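Local coordinates for peroxiredoxin 6 (Arenicola marina, PDB 2V2G), which probably reduces hydrogen peroxide and organic hydroperoxides to water and alcohols as a thiol-dependent peroxidase of the Prx6 subfamily, at residues His37-Asp40 with Phe41-Val44. The protein carries 1 engineered substitution. Sequence-based numbering, arbitrary orientation.
Sequences HPRD and FTPV. With BEZ (benzoic acid), chain E.
T42 OG1 is where the two halves of this active-site loop meet, 2.7 Å from R39 O. O2 of the bound benzoic acid lies 3.0 Å from the same OG1. A water 2.5 Å from T42 OG1 also takes a hydrogen bond from R39 N. With chi1 at 63°, OG1 sits between its own backbone N and carbonyl carbon and faces the ligand, while the methyl CG2 packs on R39 CB at 3.8 Å. The other carboxyl oxygen, O1, receives V44 N at 3.0 Å, and R128 NH2 and S45 N also bind the ligand. S45 is an engineered serine at the position predicted to carry the peroxidatic cysteine; benzoic acid sits at the Pro-x-x-x-Thr-x-x-Cys signature of peroxiredoxins, probably where the peroxide substrate binds. Within the loop, H37 NE2 points almost straight at D40 OD1 (2.8 Å, 169°), with the acceptor in the imidazole plane; S70 holds that same oxygen. The F41 ring meets W80 edge-to-face and K210 of the second subunit through a cation-pi contact; an alanine here would probably leave both without their aromatic partner and open a gap at the subunit boundary. R39 reaches away to a salt bridge with D72. The loop thus links strand 31-36 to helix 43-54, with helix 74-88 flanking D40 and F41, and strand 124-133 bringing R128 against H37, P38 and V44.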
ATOM      1  N   HIS A  37      -2.924  -5.178  13.074  1.00 24.71           N
ATOM      2  CA  HIS A  37      -3.675  -6.342  12.710  1.00 23.80           C
ATOM      3  C   HIS A  37      -4.984  -6.437  13.497  1.00 23.76           C
ATOM      4  O   HIS A  37      -5.132  -5.824  14.553  1.00 22.94           O
ATOM      5  CB  HIS A  37      -2.864  -7.633  12.926  1.00 23.57           C
ATOM      6  CG  HIS A  37      -2.580  -7.915  14.372  1.00 23.59           C
ATOM      7  ND1 HIS A  37      -1.544  -7.312  15.054  1.00 25.33           N
ATOM      8  CD2 HIS A  37      -3.188  -8.740  15.260  1.00 24.38           C
ATOM      9  CE1 HIS A  37      -1.564  -7.719  16.319  1.00 24.64           C
ATOM     10  NE2 HIS A  37      -2.569  -8.562  16.482  1.00 23.85           N
ATOM     11  N   PRO A  38      -5.987  -7.144  12.942  1.00 24.00           N
ATOM     12  CA  PRO A  38      -7.336  -7.089  13.561  1.00 24.36           C
ATOM     13  C   PRO A  38      -7.481  -7.682  14.953  1.00 24.44           C
ATOM     14  O   PRO A  38      -8.052  -7.043  15.823  1.00 24.86           O
ATOM     15  CB  PRO A  38      -8.236  -7.776  12.516  1.00 24.81           C
ATOM     16  CG  PRO A  38      -7.456  -7.720  11.254  1.00 28.05           C
ATOM     17  CD  PRO A  38      -6.018  -7.815  11.618  1.00 25.37           C
ATOM     18  N   ARG A  39      -6.904  -8.866  15.184  1.00 25.20           N
ATOM     19  CA  ARG A  39      -7.151  -9.581  16.409  1.00 25.50           C
ATOM     20  C   ARG A  39      -6.006 -10.567  16.645  1.00 24.65           C
ATOM     21  O   ARG A  39      -5.568 -11.215  15.731  1.00 26.23           O
ATOM     22  CB  ARG A  39      -8.499 -10.363  16.321  1.00 26.44           C
ATOM     23  CG  ARG A  39      -9.094 -10.678  17.635  1.00 29.49           C
ATOM     24  CD  ARG A  39      -9.786  -9.470  18.086  1.00 34.01           C
ATOM     25  NE  ARG A  39     -10.282  -9.544  19.444  1.00 33.93           N
ATOM     26  CZ  ARG A  39     -11.477 -10.045  19.768  1.00 37.01           C
ATOM     27  NH1 ARG A  39     -12.282 -10.575  18.838  1.00 36.36           N
ATOM     28  NH2 ARG A  39     -11.848 -10.047  21.044  1.00 35.94           N
ATOM     29  N   ASP A  40      -5.581 -10.672  17.897  1.00 25.28           N
ATOM     30  CA  ASP A  40      -4.672 -11.746  18.328  1.00 24.46           C
ATOM     31  C   ASP A  40      -5.354 -13.072  18.181  1.00 25.12           C
ATOM     32  O   ASP A  40      -6.588 -13.143  18.165  1.00 25.73           O
ATOM     33  CB  ASP A  40      -4.214 -11.559  19.788  1.00 25.47           C
ATOM     34  CG  ASP A  40      -3.425 -10.291  20.002  1.00 24.40           C
ATOM     35  OD1 ASP A  40      -3.261  -9.481  19.038  1.00 26.49           O
ATOM     36  OD2 ASP A  40      -3.021 -10.093  21.187  1.00 26.19           O
ATOM     37  N   PHE A  41      -4.558 -14.146  18.093  1.00 24.54           N
ATOM     38  CA  PHE A  41      -5.094 -15.496  17.990  1.00 24.15           C
ATOM     39  C   PHE A  41      -5.989 -15.672  16.740  1.00 23.58           C
ATOM     40  O   PHE A  41      -7.056 -16.336  16.802  1.00 23.87           O
ATOM     41  CB  PHE A  41      -5.873 -15.962  19.262  1.00 25.07           C
ATOM     42  CG  PHE A  41      -5.124 -15.818  20.593  1.00 24.90           C
ATOM     43  CD1 PHE A  41      -4.051 -16.651  20.928  1.00 23.64           C
ATOM     44  CD2 PHE A  41      -5.510 -14.860  21.520  1.00 26.84           C
ATOM     45  CE1 PHE A  41      -3.383 -16.524  22.137  1.00 25.80           C
ATOM     46  CE2 PHE A  41      -4.852 -14.737  22.730  1.00 25.82           C
ATOM     47  CZ  PHE A  41      -3.780 -15.584  23.046  1.00 24.79           C
ATOM     48  N   THR A  42      -5.582 -15.045  15.649  1.00 24.47           N
ATOM     49  CA  THR A  42      -6.193 -15.288  14.358  1.00 25.99           C
ATOM     50  C   THR A  42      -5.109 -15.626  13.346  1.00 25.73           C
ATOM     51  O   THR A  42      -3.937 -15.215  13.516  1.00 25.86           O
ATOM     52  CB  THR A  42      -7.041 -14.102  13.933  1.00 27.09           C
ATOM     53  OG1 THR A  42      -6.174 -12.969  13.785  1.00 27.40           O
ATOM     54  CG2 THR A  42      -8.153 -13.862  14.934  1.00 29.09           C
ATOM     55  N   PRO A  43      -5.475 -16.447  12.325  1.00 26.71           N
ATOM     56  CA  PRO A  43      -4.461 -17.163  11.508  1.00 25.46           C
ATOM     57  C   PRO A  43      -3.615 -16.278  10.602  1.00 24.46           C
ATOM     58  O   PRO A  43      -2.382 -16.363  10.610  1.00 24.57           O
ATOM     59  CB  PRO A  43      -5.285 -18.215  10.732  1.00 24.87           C
ATOM     60  CG  PRO A  43      -6.684 -17.691  10.744  1.00 26.40           C
ATOM     61  CD  PRO A  43      -6.848 -16.939  12.052  1.00 26.57           C
ATOM     62  N   VAL A  44      -4.236 -15.474   9.744  1.00 22.77           N
ATOM     63  CA  VAL A  44      -3.414 -14.578   8.858  1.00 23.20           C
ATOM     64  C   VAL A  44      -2.494 -13.673   9.666  1.00 23.23           C
ATOM     65  O   VAL A  44      -1.348 -13.504   9.326  1.00 23.53           O
ATOM     66  CB  VAL A  44      -4.294 -13.763   7.846  1.00 23.24           C
ATOM     67  CG1 VAL A  44      -3.475 -12.627   7.145  1.00 24.56           C
ATOM     68  CG2 VAL A  44      -4.949 -14.779   6.832  1.00 25.12           C
TER
HETATM   69  C   BEZ E1222      -7.035 -13.570  10.325  1.00 26.04           C
HETATM   70  O1  BEZ E1222      -7.149 -14.735   9.731  1.00 25.23           O
HETATM   71  O2  BEZ E1222      -5.980 -13.004  10.840  1.00 19.05           O
HETATM   72  C1  BEZ E1222      -8.363 -12.910  10.407  1.00 27.89           C
HETATM   73  C2  BEZ E1222      -8.595 -11.955  11.379  1.00 28.83           C
HETATM   74  C3  BEZ E1222      -9.829 -11.369  11.450  1.00 29.04           C
HETATM   75  C4  BEZ E1222     -10.844 -11.786  10.587  1.00 29.46           C
HETATM   76  C5  BEZ E1222     -10.616 -12.733   9.579  1.00 31.69           C
HETATM   77  C6  BEZ E1222      -9.356 -13.316   9.496  1.00 29.12           C
HETATM   78  O   HOH W   1      -6.653 -10.677  13.041  1.00 38.18           O